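Local structure of fucose-specific lectin (Aleuria aurantia, 6GKE) at residues L63-W68 with I76-V81; T67-Q72 with G122-P127; L118-S123 with G176-Y181; P127-V132 with V148-W153. The protein binds L-fucose specifically, with strongest preference for the alpha-1,6-linked core fucose of glycoproteins, through five sites between the blades of a six-bladed beta-propeller. The protein carries 1 engineered substitution. All blocks are in the same frame, centred on the assembly; numbering follows the deposited sequence.

Interaction 1 (L63-W68 with I76-V81); sequences LAAVTW and IRVYCV. With FUC (alpha-L-fucopyranose), chain B.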
# COMPACT_ATOMS: atom_id res chain seq x y z
N LEU A 63 14.71 3.76 -7.08
CA LEU A 63 14.73 4.78 -8.13
C LEU A 63 15.72 5.88 -7.74
O LEU A 63 15.89 6.21 -6.56
CB LEU A 63 13.35 5.42 -8.31
CG LEU A 63 12.23 4.52 -8.82
CD1 LEU A 63 10.91 5.27 -8.78
CD2 LEU A 63 12.51 4.00 -10.22
N ALA A 64 16.31 6.50 -8.77
CA ALA A 64 17.08 7.73 -8.62
C ALA A 64 17.01 8.46 -9.96
O ALA A 64 16.72 7.85 -10.98
CB ALA A 64 18.51 7.44 -8.22
N ALA A 65 17.27 9.77 -9.96
CA ALA A 65 17.20 10.52 -11.20
C ALA A 65 18.12 11.74 -11.15
O ALA A 65 18.32 12.33 -10.08
CB ALA A 65 15.79 10.95 -11.49
N VAL A 66 18.63 12.12 -12.32
CA VAL A 66 19.43 13.35 -12.50
C VAL A 66 19.00 14.04 -13.80
O VAL A 66 18.40 13.42 -14.68
CB VAL A 66 20.94 13.06 -12.53
CG1 VAL A 66 21.43 12.50 -11.20
CG2 VAL A 66 21.33 12.14 -13.68
N THR A 67 19.38 15.31 -13.92
CA THR A 67 19.06 16.10 -15.10
C THR A 67 20.15 17.15 -15.34
O THR A 67 20.82 17.59 -14.42
CB THR A 67 17.68 16.74 -14.96
OG1 THR A 67 17.27 17.37 -16.18
CG2 THR A 67 17.62 17.78 -13.86
N TRP A 68 20.28 17.54 -16.61
CA TRP A 68 21.11 18.67 -17.02
C TRP A 68 20.58 19.14 -18.38
O TRP A 68 19.78 18.45 -19.01
CB TRP A 68 22.60 18.30 -17.08
CG TRP A 68 22.95 17.32 -18.16
CD1 TRP A 68 23.45 17.59 -19.39
CD2 TRP A 68 22.79 15.89 -18.10
NE1 TRP A 68 23.62 16.43 -20.11
CE2 TRP A 68 23.22 15.38 -19.34
CE3 TRP A 68 22.34 15.00 -17.12
CZ2 TRP A 68 23.19 14.02 -19.63
CZ3 TRP A 68 22.32 13.65 -17.41
CH2 TRP A 68 22.73 13.17 -18.65
N ILE A 76 17.38 13.80 -19.05
CA ILE A 76 17.01 13.18 -17.79
C ILE A 76 17.51 11.74 -17.84
O ILE A 76 17.46 11.08 -18.88
CB ILE A 76 15.49 13.22 -17.52
CG1 ILE A 76 14.95 14.65 -17.63
CG2 ILE A 76 15.17 12.60 -16.17
CD1 ILE A 76 13.45 14.75 -17.72
N ARG A 77 17.99 11.25 -16.69
CA ARG A 77 18.31 9.84 -16.53
C ARG A 77 17.60 9.35 -15.27
O ARG A 77 17.71 9.98 -14.22
CB ARG A 77 19.82 9.62 -16.40
CG ARG A 77 20.64 10.18 -17.55
CD ARG A 77 20.38 9.48 -18.87
NE ARG A 77 21.21 9.98 -19.96
CZ ARG A 77 20.90 10.99 -20.78
NH1 ARG A 77 19.75 11.64 -20.65
NH2 ARG A 77 21.75 11.36 -21.72
N VAL A 78 16.88 8.23 -15.41
CA VAL A 78 16.18 7.60 -14.31
C VAL A 78 16.77 6.20 -14.13
O VAL A 78 16.76 5.41 -15.07
CB VAL A 78 14.66 7.53 -14.55
CG1 VAL A 78 13.96 6.84 -13.38
CG2 VAL A 78 14.07 8.92 -14.77
N TYR A 79 17.28 5.93 -12.93
CA TYR A 79 17.91 4.67 -12.57
C TYR A 79 16.92 3.81 -11.79
O TYR A 79 16.15 4.31 -10.98
CB TYR A 79 19.20 4.92 -11.79
CG TYR A 79 20.16 5.70 -12.64
CD1 TYR A 79 20.81 5.08 -13.69
CD2 TYR A 79 20.30 7.08 -12.52
CE1 TYR A 79 21.60 5.78 -14.58
CE2 TYR A 79 21.09 7.80 -13.41
CZ TYR A 79 21.72 7.15 -14.45
OH TYR A 79 22.44 7.88 -15.36
N CYS A 80 16.98 2.50 -12.06
CA CYS A 80 16.08 1.54 -11.47
C CYS A 80 16.73 0.16 -11.59
O CYS A 80 17.89 0.05 -12.00
CB CYS A 80 14.73 1.59 -12.16
SG CYS A 80 14.80 1.11 -13.91
N VAL A 81 16.00 -0.89 -11.22
CA VAL A 81 16.45 -2.25 -11.27
C VAL A 81 15.42 -3.09 -12.05
O VAL A 81 14.22 -2.93 -11.78
CB VAL A 81 16.65 -2.71 -9.80
CG1 VAL A 81 17.07 -4.16 -9.71
CG2 VAL A 81 17.65 -1.82 -9.07
C1 FUC B . 23.39 8.21 -22.86
C2 FUC B . 23.09 6.94 -22.06
C3 FUC B . 24.24 6.61 -21.13
C4 FUC B . 24.52 7.83 -20.24
C5 FUC B . 24.86 9.01 -21.13
C6 FUC B . 25.18 10.28 -20.36
O2 FUC B . 22.86 5.85 -22.96
O3 FUC B . 23.95 5.43 -20.38
O4 FUC B . 23.38 8.19 -19.45
O5 FUC B . 23.75 9.29 -22.00

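Interaction 2 (T67-Q72 with G122-P127); sequences TWKSAQ and GSESAP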
# COMPACT_ATOMS: atom_id res chain seq x y z
N THR A 67 19.38 15.31 -13.92
CA THR A 67 19.06 16.10 -15.10
C THR A 67 20.15 17.15 -15.34
O THR A 67 20.82 17.59 -14.42
CB THR A 67 17.68 16.74 -14.96
OG1 THR A 67 17.27 17.37 -16.18
CG2 THR A 67 17.62 17.78 -13.86
N TRP A 68 20.28 17.54 -16.61
CA TRP A 68 21.11 18.67 -17.02
C TRP A 68 20.58 19.14 -18.38
O TRP A 68 19.78 18.45 -19.01
CB TRP A 68 22.60 18.30 -17.08
CG TRP A 68 22.95 17.32 -18.16
CD1 TRP A 68 23.45 17.59 -19.39
CD2 TRP A 68 22.79 15.89 -18.10
NE1 TRP A 68 23.62 16.43 -20.11
CE2 TRP A 68 23.22 15.38 -19.34
CE3 TRP A 68 22.34 15.00 -17.12
CZ2 TRP A 68 23.19 14.02 -19.63
CZ3 TRP A 68 22.32 13.65 -17.41
CH2 TRP A 68 22.73 13.17 -18.65
N LYS A 69 21.04 20.32 -18.81
CA LYS A 69 20.65 20.85 -20.10
C LYS A 69 21.79 20.59 -21.10
O LYS A 69 22.95 20.76 -20.78
CB LYS A 69 20.31 22.33 -19.99
CG LYS A 69 19.75 22.95 -21.26
CD LYS A 69 19.06 24.28 -21.05
CE LYS A 69 19.87 25.25 -20.21
NZ LYS A 69 19.25 26.60 -20.18
N SER A 70 21.42 20.16 -22.30
CA SER A 70 22.38 19.85 -23.35
C SER A 70 21.95 20.54 -24.64
O SER A 70 20.88 21.12 -24.73
CB SER A 70 22.44 18.37 -23.59
OG SER A 70 21.31 17.93 -24.32
N ALA A 71 22.79 20.42 -25.66
CA ALA A 71 22.48 21.01 -26.94
C ALA A 71 21.22 20.39 -27.55
O ALA A 71 20.57 21.04 -28.38
CB ALA A 71 23.68 20.90 -27.86
N GLN A 72 20.85 19.17 -27.13
CA GLN A 72 19.68 18.45 -27.68
C GLN A 72 18.43 18.72 -26.85
O GLN A 72 17.34 18.25 -27.20
CB GLN A 72 19.88 16.94 -27.70
CG GLN A 72 20.98 16.47 -28.64
CD GLN A 72 22.30 16.39 -27.91
OE1 GLN A 72 22.37 16.61 -26.71
NE2 GLN A 72 23.35 16.09 -28.65
N GLY A 122 27.41 18.83 -16.85
CA GLY A 122 26.72 18.78 -18.13
C GLY A 122 26.06 20.11 -18.46
O GLY A 122 25.38 20.70 -17.63
N SER A 123 26.26 20.55 -19.70
CA SER A 123 25.72 21.81 -20.19
C SER A 123 25.71 21.77 -21.71
O SER A 123 26.07 20.77 -22.32
CB SER A 123 26.52 22.98 -19.69
OG SER A 123 27.74 23.06 -20.41
N GLU A 124 25.37 22.90 -22.33
CA GLU A 124 25.44 23.04 -23.76
C GLU A 124 26.88 23.23 -24.25
O GLU A 124 27.08 23.32 -25.46
CB GLU A 124 24.53 24.18 -24.21
CG GLU A 124 23.06 23.82 -24.05
CD GLU A 124 22.14 25.02 -24.07
OE1 GLU A 124 22.13 25.77 -23.08
OE2 GLU A 124 21.47 25.21 -25.09
N SER A 125 27.86 23.28 -23.34
CA SER A 125 29.25 23.46 -23.76
C SER A 125 30.21 22.55 -22.97
O SER A 125 31.42 22.72 -23.05
CB SER A 125 29.67 24.91 -23.69
OG SER A 125 29.61 25.42 -22.36
N ALA A 126 29.67 21.54 -22.28
CA ALA A 126 30.51 20.61 -21.52
C ALA A 126 29.75 19.31 -21.30
O ALA A 126 28.53 19.31 -21.20
CB ALA A 126 30.93 21.21 -20.20
N PRO A 127 30.45 18.15 -21.23
CA PRO A 127 29.78 16.87 -21.05
C PRO A 127 29.36 16.63 -19.61
O PRO A 127 29.92 17.19 -18.67
CB PRO A 127 30.86 15.87 -21.46
CG PRO A 127 32.14 16.55 -21.05
CD PRO A 127 31.91 18.01 -21.37
O HOH W 1 22.97 22.06 -17.46
O HOH W 2 25.43 19.40 -25.39

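Interaction 3 (L118-S123 with G176-Y181); sequences LQWGGS and GRLRIY. With FUC (alpha-L-fucopyranose), chain F; FUC (alpha-L-fucopyranose), chain E.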
# COMPACT_ATOMS: atom_id res chain seq x y z
N LEU A 118 24.02 11.33 -8.70
CA LEU A 118 24.35 12.73 -8.81
C LEU A 118 24.94 12.99 -10.20
O LEU A 118 25.31 12.07 -10.93
CB LEU A 118 25.31 13.16 -7.69
CG LEU A 118 26.67 12.45 -7.62
CD1 LEU A 118 27.64 12.90 -8.70
CD2 LEU A 118 27.30 12.67 -6.25
N GLN A 119 25.01 14.27 -10.55
CA GLN A 119 25.58 14.69 -11.81
C GLN A 119 26.21 16.06 -11.62
O GLN A 119 25.69 16.89 -10.88
CB GLN A 119 24.49 14.74 -12.89
CG GLN A 119 24.99 15.00 -14.30
CD GLN A 119 25.33 16.43 -14.67
OE1 GLN A 119 26.19 16.66 -15.51
NE2 GLN A 119 24.65 17.40 -14.07
N TRP A 120 27.32 16.31 -12.33
CA TRP A 120 27.84 17.67 -12.44
C TRP A 120 28.47 17.86 -13.82
O TRP A 120 28.99 16.93 -14.42
CB TRP A 120 28.87 18.01 -11.34
CG TRP A 120 30.26 17.59 -11.71
CD1 TRP A 120 31.17 18.33 -12.39
CD2 TRP A 120 30.86 16.30 -11.50
NE1 TRP A 120 32.31 17.61 -12.62
CE2 TRP A 120 32.15 16.36 -12.07
CE3 TRP A 120 30.45 15.12 -10.87
CZ2 TRP A 120 33.03 15.28 -12.04
CZ3 TRP A 120 31.33 14.05 -10.84
CH2 TRP A 120 32.59 14.13 -11.42
N GLY A 121 28.45 19.12 -14.25
CA GLY A 121 29.23 19.56 -15.39
C GLY A 121 28.46 19.64 -16.69
O GLY A 121 28.82 20.42 -17.57
N GLY A 122 27.41 18.83 -16.85
CA GLY A 122 26.72 18.78 -18.13
C GLY A 122 26.06 20.11 -18.46
O GLY A 122 25.38 20.70 -17.63
N SER A 123 26.26 20.55 -19.70
CA SER A 123 25.72 21.81 -20.19
C SER A 123 25.71 21.77 -21.71
O SER A 123 26.07 20.77 -22.32
CB SER A 123 26.52 22.98 -19.69
OG SER A 123 27.74 23.06 -20.41
N GLY A 176 32.98 18.27 -9.50
CA GLY A 176 33.77 17.10 -9.12
C GLY A 176 33.95 16.96 -7.61
O GLY A 176 34.87 16.28 -7.18
N ARG A 177 33.06 17.57 -6.82
CA ARG A 177 33.12 17.50 -5.36
C ARG A 177 31.83 16.84 -4.88
O ARG A 177 30.74 17.38 -5.08
CB ARG A 177 33.24 18.89 -4.71
CG ARG A 177 34.58 19.57 -4.90
CD ARG A 177 34.61 20.94 -4.24
NE ARG A 177 34.54 20.87 -2.79
CZ ARG A 177 34.12 21.86 -2.01
NH1 ARG A 177 33.58 22.95 -2.54
NH2 ARG A 177 34.22 21.76 -0.70
N LEU A 178 31.98 15.65 -4.28
CA LEU A 178 30.84 14.77 -4.02
C LEU A 178 30.67 14.53 -2.52
O LEU A 178 31.65 14.38 -1.81
CB LEU A 178 31.08 13.41 -4.69
CG LEU A 178 31.61 13.45 -6.12
CD1 LEU A 178 31.71 12.04 -6.66
CD2 LEU A 178 30.76 14.33 -7.03
N ARG A 179 29.41 14.44 -2.09
CA ARG A 179 29.10 14.07 -0.72
C ARG A 179 27.99 13.01 -0.75
O ARG A 179 26.95 13.20 -1.37
CB ARG A 179 28.66 15.27 0.12
CG ARG A 179 29.73 16.34 0.29
CD ARG A 179 30.93 15.87 1.10
NE ARG A 179 31.92 16.92 1.32
CZ ARG A 179 32.93 17.22 0.51
NH1 ARG A 179 33.09 16.58 -0.64
NH2 ARG A 179 33.78 18.17 0.85
N ILE A 180 28.27 11.89 -0.07
CA ILE A 180 27.38 10.73 -0.03
C ILE A 180 27.00 10.49 1.43
O ILE A 180 27.87 10.46 2.30
CB ILE A 180 28.06 9.48 -0.62
CG1 ILE A 180 28.75 9.76 -1.96
CG2 ILE A 180 27.07 8.32 -0.68
CD1 ILE A 180 27.84 10.28 -3.06
N TYR A 181 25.70 10.32 1.68
CA TYR A 181 25.14 10.14 3.01
C TYR A 181 24.46 8.78 3.07
O TYR A 181 23.76 8.39 2.16
CB TYR A 181 24.16 11.28 3.34
CG TYR A 181 24.84 12.61 3.28
CD1 TYR A 181 25.55 13.11 4.36
CD2 TYR A 181 24.89 13.32 2.09
CE1 TYR A 181 26.26 14.29 4.27
CE2 TYR A 181 25.59 14.51 1.99
CZ TYR A 181 26.29 14.99 3.08
OH TYR A 181 27.01 16.15 2.96
C1 FUC F . 34.08 18.37 4.55
C2 FUC F . 33.14 17.50 5.37
C3 FUC F . 31.95 18.33 5.87
C4 FUC F . 31.26 18.98 4.68
C5 FUC F . 32.27 19.87 3.96
C6 FUC F . 31.68 20.56 2.74
O1 FUC F . 34.69 19.30 5.44
O2 FUC F . 33.87 16.92 6.46
O3 FUC F . 31.08 17.52 6.66
O4 FUC F . 30.79 18.01 3.74
O5 FUC F . 33.37 19.06 3.51
C1 FUC E . 36.19 8.91 -10.50
C2 FUC E . 35.70 7.80 -9.57
C3 FUC E . 35.68 8.33 -8.13
C4 FUC E . 34.84 9.60 -8.04
C5 FUC E . 35.47 10.63 -8.97
C6 FUC E . 34.76 11.96 -8.94
O1 FUC E . 37.57 9.11 -10.23
O2 FUC E . 36.55 6.64 -9.71
O3 FUC E . 35.22 7.32 -7.23
O4 FUC E . 33.49 9.39 -8.48
O5 FUC E . 35.44 10.13 -10.31

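Interaction 4 (P127-V132 with V148-W153); sequences PPNIRV and VWSGKW. With FUC (alpha-L-fucopyranose), chain B; FUC (alpha-L-fucopyranose), chain E; NDG (2-acetamido-2-deoxy-alpha-D-glucopyranose), chain C.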
# COMPACT_ATOMS: atom_id res chain seq x y z
N PRO A 127 30.45 18.15 -21.23
CA PRO A 127 29.78 16.87 -21.05
C PRO A 127 29.36 16.63 -19.61
O PRO A 127 29.92 17.19 -18.67
CB PRO A 127 30.86 15.87 -21.46
CG PRO A 127 32.14 16.55 -21.05
CD PRO A 127 31.91 18.01 -21.37
N PRO A 128 28.35 15.76 -19.41
CA PRO A 128 27.90 15.40 -18.06
C PRO A 128 28.85 14.41 -17.40
O PRO A 128 29.56 13.64 -18.06
CB PRO A 128 26.54 14.76 -18.32
CG PRO A 128 26.72 14.10 -19.66
CD PRO A 128 27.59 15.06 -20.45
N ASN A 129 28.82 14.42 -16.07
CA ASN A 129 29.51 13.45 -15.23
C ASN A 129 28.48 12.89 -14.26
O ASN A 129 27.96 13.65 -13.45
CB ASN A 129 30.66 14.08 -14.46
CG ASN A 129 31.68 14.72 -15.37
OD1 ASN A 129 32.60 14.06 -15.83
ND2 ASN A 129 31.50 16.01 -15.64
N ILE A 130 28.17 11.60 -14.38
CA ILE A 130 27.13 10.96 -13.57
C ILE A 130 27.79 9.96 -12.64
O ILE A 130 28.73 9.27 -13.03
CB ILE A 130 26.07 10.27 -14.46
CG1 ILE A 130 25.48 11.23 -15.50
CG2 ILE A 130 24.97 9.66 -13.60
CD1 ILE A 130 24.70 10.53 -16.58
N ARG A 131 27.27 9.86 -11.42
CA ARG A 131 27.67 8.81 -10.49
C ARG A 131 26.40 8.19 -9.91
O ARG A 131 25.49 8.92 -9.51
CB ARG A 131 28.56 9.37 -9.37
CG ARG A 131 29.79 10.12 -9.84
CD ARG A 131 30.82 9.21 -10.49
NE ARG A 131 32.06 9.88 -10.88
CZ ARG A 131 32.32 10.40 -12.07
NH1 ARG A 131 31.37 10.49 -13.00
NH2 ARG A 131 33.54 10.84 -12.35
N VAL A 132 26.36 6.86 -9.88
CA VAL A 132 25.23 6.10 -9.38
C VAL A 132 25.72 5.22 -8.22
O VAL A 132 26.75 4.56 -8.36
CB VAL A 132 24.59 5.25 -10.49
CG1 VAL A 132 23.40 4.45 -9.96
CG2 VAL A 132 24.17 6.10 -11.67
N VAL A 148 30.20 4.84 -12.65
CA VAL A 148 30.75 6.12 -13.10
C VAL A 148 30.48 6.31 -14.59
O VAL A 148 30.86 5.45 -15.38
CB VAL A 148 32.28 6.10 -12.85
CG1 VAL A 148 32.99 7.29 -13.48
CG2 VAL A 148 32.60 5.99 -11.37
N TRP A 149 29.90 7.46 -14.97
CA TRP A 149 29.85 7.90 -16.36
C TRP A 149 30.60 9.22 -16.49
O TRP A 149 30.09 10.25 -16.04
CB TRP A 149 28.43 8.12 -16.90
CG TRP A 149 28.45 8.73 -18.27
CD1 TRP A 149 28.63 10.04 -18.63
CD2 TRP A 149 28.33 8.00 -19.50
NE1 TRP A 149 28.62 10.17 -19.99
CE2 TRP A 149 28.43 8.94 -20.56
CE3 TRP A 149 28.14 6.66 -19.81
CZ2 TRP A 149 28.35 8.55 -21.89
CZ3 TRP A 149 28.05 6.28 -21.13
CH2 TRP A 149 28.15 7.22 -22.15
N SER A 150 31.77 9.18 -17.11
CA SER A 150 32.45 10.39 -17.55
C SER A 150 32.95 10.14 -18.98
O SER A 150 34.10 10.40 -19.31
CB SER A 150 33.53 10.85 -16.57
OG SER A 150 32.98 11.37 -15.36
N GLY A 151 32.03 9.63 -19.81
CA GLY A 151 32.23 9.34 -21.23
C GLY A 151 31.82 7.92 -21.59
O GLY A 151 31.43 7.64 -22.72
N LYS A 152 31.94 7.01 -20.63
CA LYS A 152 31.62 5.59 -20.75
C LYS A 152 31.33 5.10 -19.33
O LYS A 152 31.87 5.66 -18.39
CB LYS A 152 32.80 4.77 -21.28
CG LYS A 152 33.30 5.10 -22.68
CD LYS A 152 32.34 4.68 -23.76
CE LYS A 152 32.77 5.12 -25.14
NZ LYS A 152 33.94 4.35 -25.62
N TRP A 153 30.51 4.05 -19.17
CA TRP A 153 30.27 3.49 -17.85
C TRP A 153 31.46 2.64 -17.40
O TRP A 153 31.92 1.76 -18.12
CB TRP A 153 29.00 2.65 -17.82
CG TRP A 153 27.75 3.46 -17.88
CD1 TRP A 153 26.88 3.54 -18.92
CD2 TRP A 153 27.21 4.30 -16.84
NE1 TRP A 153 25.84 4.38 -18.62
CE2 TRP A 153 26.01 4.85 -17.34
CE3 TRP A 153 27.59 4.62 -15.53
CZ2 TRP A 153 25.22 5.72 -16.60
CZ3 TRP A 153 26.81 5.47 -14.79
CH2 TRP A 153 25.63 6.01 -15.32
C1 FUC B . 23.39 8.21 -22.86
C2 FUC B . 23.09 6.94 -22.06
C3 FUC B . 24.24 6.61 -21.13
C4 FUC B . 24.52 7.83 -20.24
C5 FUC B . 24.86 9.01 -21.13
C6 FUC B . 25.18 10.28 -20.36
O2 FUC B . 22.86 5.85 -22.96
O3 FUC B . 23.95 5.43 -20.38
O4 FUC B . 23.38 8.19 -19.45
O5 FUC B . 23.75 9.29 -22.00
C1 FUC E . 36.19 8.91 -10.50
C2 FUC E . 35.70 7.80 -9.57
C3 FUC E . 35.68 8.33 -8.13
C4 FUC E . 34.84 9.60 -8.04
C5 FUC E . 35.47 10.63 -8.97
C6 FUC E . 34.76 11.96 -8.94
O1 FUC E . 37.57 9.11 -10.23
O2 FUC E . 36.55 6.64 -9.71
O3 FUC E . 35.22 7.32 -7.23
O4 FUC E . 33.49 9.39 -8.48
O5 FUC E . 35.44 10.13 -10.31
C1 NDG C . 28.08 7.53 -25.94
C2 NDG C . 27.54 6.34 -26.73
C3 NDG C . 26.29 6.76 -27.50
C4 NDG C . 25.27 7.38 -26.55
C5 NDG C . 25.87 8.49 -25.70
C6 NDG C . 24.90 8.97 -24.63
C7 NDG C . 29.12 4.60 -27.46
C8 NDG C . 30.13 4.21 -28.50
O5 NDG C . 27.07 8.02 -25.06
O3 NDG C . 25.73 5.61 -28.14
O4 NDG C . 24.16 7.89 -27.29
O6 NDG C . 24.47 7.91 -23.74
O7 NDG C . 28.86 3.86 -26.52
N2 NDG C . 28.55 5.80 -27.63
O1 NDG C . 28.49 8.57 -26.84

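Interaction 1 (L63-W68 with I76-V81)
Ala64 and Val66 form antiparallel hydrogen-bonded pairs with Tyr79 and Arg77, while Ala65 opposite Val78 and Thr67 opposite Ile76 are non-hydrogen-bonded pairs; the two strand segments run 166° apart in direction. Four backbone bonds tie them together, the shortest from Tyr79 N to Ala64 O at 2.8 Å. On the face carrying Ala64, Val66, Arg77 and Tyr79, the CG2 branch of Val66 lies 4.0 Å from Arg77 CB and also meets the edge of the Tyr79 ring. The small Ala64 and the beta-branched Val66 suit this face, where strand 116-120 packs against both. Ala65 on the other face is likewise small, and strand 10-15 lies against it.

The end of the contact is polar and aromatic. Trp68 puts one corner of its indole over the centre of the Arg77 guanidinium, CH2 lying 3.6 Å from CZ, but the planes are 55° apart, so this is no parallel stack. A bend at chi2 of Arg77 (-66°) turns CD out of line with the start of the chain. Arg77 NH1 then donates to Ile76 O at 2.9 Å, from well above that carbonyl plane, and NH2 also bonds to Gln75. Thus held, the guanidinium presents its edge to fucose: NE reaches O4 at 2.9 Å and NH2 reaches O5, also at 2.9 Å. Tyr79 OH bonds to Glu89, another fucose-binding residue, which places it in the second shell of the site. This is the hairpin of a propeller blade, carrying the arginine of an inter-blade fucose site.

Interaction 2 (T67-Q72 with G122-P127)
Trp68 to Ala71 runs alongside Gly122 to Glu124, with end-to-end directions 30° apart and no direct hydrogen bond between them. The contact joins two neighbouring blades of the beta-propeller: the end of strand 64-70 in one, and the loop that follows strand 116-120 in the next. Gly122 suits its place because its bare CA can settle 3.7 Å from Trp68 CD1, where a side chain would meet the indole. Just beyond, the backbone comes closer still, Ser123 CA lying 3.0 Å from Lys69 O in a bent CA-H...O contact.

Further out the side chains are long and exposed in the assembly. Glu124 CG, anti to the carbonyl carbon (chi1 -70°), lies against the backbone of Ser70, 3.5 Å from Ser70 C. One carboxylate oxygen, OE1, comes 3.7 Å from Lys69 CE. Lys69 NZ is 4.2 Å from Glu124 OE1, beyond a salt bridge; as Lys69 has two conformers and both residues touch a crystal neighbour, any attraction between the charges is probably loose. The loop keeps its shape by itself: Ser123 OG accepts from Ser125 N in an ST turn, and Ser123 N donates to Ala126 O.

Water supplies the polar links between the blades. One molecule accepts from Ala71 N at 2.8 Å and donates only weakly to Ser123 O. The other is held more firmly, accepting from Lys69 N at 2.9 Å and donating to Gly122 O at 2.8 Å.

Interaction 3 (L118-S123 with G176-Y181)
Trp120 lays one face of its indole against Gly176, across the seam between two adjacent blades of the beta-propeller. Strand segments 118-120 and 177-181 are 9.0 Å apart at closest approach, too far for backbone pairing, so side chains fill the seam. Packing is tight at the indole: Gly176 CA stands 3.6 Å from the centroid of the six-membered ring, 20° off its normal, in a CH-pi contact. Gly176 N lies over the five-membered ring on the same face, 3.3 Å from Trp120 NE1; both are donors, so this is no hydrogen bond. Glycine suits the place because its phi is positive (65°). Next to it Leu178 CD2 packs against both Trp120 CZ3, at 3.9 Å, and Leu118 CD1, at 3.8 Å, crossing both side chains at about a right angle. Leu118 CD2 closes this apolar row against Ile180 CD1 at 4.0 Å. At its edge Trp120 CH2 and Leu178 CD1 make apolar contacts with one fucose.

The loose side is the turn Gly121 to Ser123, which heads toward solvent and does not meet 176-181. Arg179 points away from the seam into the following site, where its NE donates to fucose O4 at 2.9 Å and its NH2 to O5 at 2.8 Å.

Interaction 4 (P127-V132 with V148-W153)
Ile130 and Trp149 form an antiparallel hydrogen-bonded pair, each backbone N meeting the other's O at 2.9 Å. Ile130 O also accepts from Arg131 NH1, which arrives from the face of the carbonyl plane opposite Trp149 N.

Side-chain hydrogen bonds converge on Ser150. Arg131 grips its OG end-on with NH1 at 3.0 Å and NH2 at 3.1 Å. That hydroxyl donates in turn to a lone pair of Asn129 OD1 at 2.8 Å, and Asn129 ND2 bonds to Trp120 O.

Aliphatic groups pack against the flat ones. Val148 CG1 lies over the centre of one guanidinium face, 3.5 Å from Arg131 CZ, and a bend at chi2 (-69°) brings Arg131 CD beside Val148 CG2. Val132 CG2 meets Trp153 CH2 at 3.9 Å, and Ile130 CG2 touches the same ring atom.

Sugars meet both sides of the hairpin. Trp149, in the conformer described, lays one face against fucose C5 and C6, while backbone of Gly151 and Lys152 covers the other. Its CH2 reaches the linked GlcNAc, and Trp153 NE1 donates to O3 of that fucose at 2.8 Å. Arg131 NE and NH2 bond O4 and O5 of a second fucose. With one edge tied to Ser150 and a face against Val148, the guanidinium is fixed in rotation, its remaining N-H groups directed at the sugar.

In the fold
Interactions 1 and 4 each join two strands of a hairpin, in adjacent blades, their centres about 12 Å apart, and they meet round one fucose: Arg77 comes from the first, Trp149 and Trp153 from the second. Tyr79 OH touches Ile130 CG2 at 3.6 Å, and Trp68 CE2 touches Pro128 CB at 3.5 Å, closing the seam. Interaction 2 extends that seam outward from Trp68, which it shares with interaction 1. Interaction 3 repeats the theme one blade on, its centre about 10 Å from that of interaction 4, joined to it by a probable backbone hydrogen bond from Leu118 N to Arg131 O at 2.9 Å. Both border a second fucose, and Arg179 of interaction 3 serves a third.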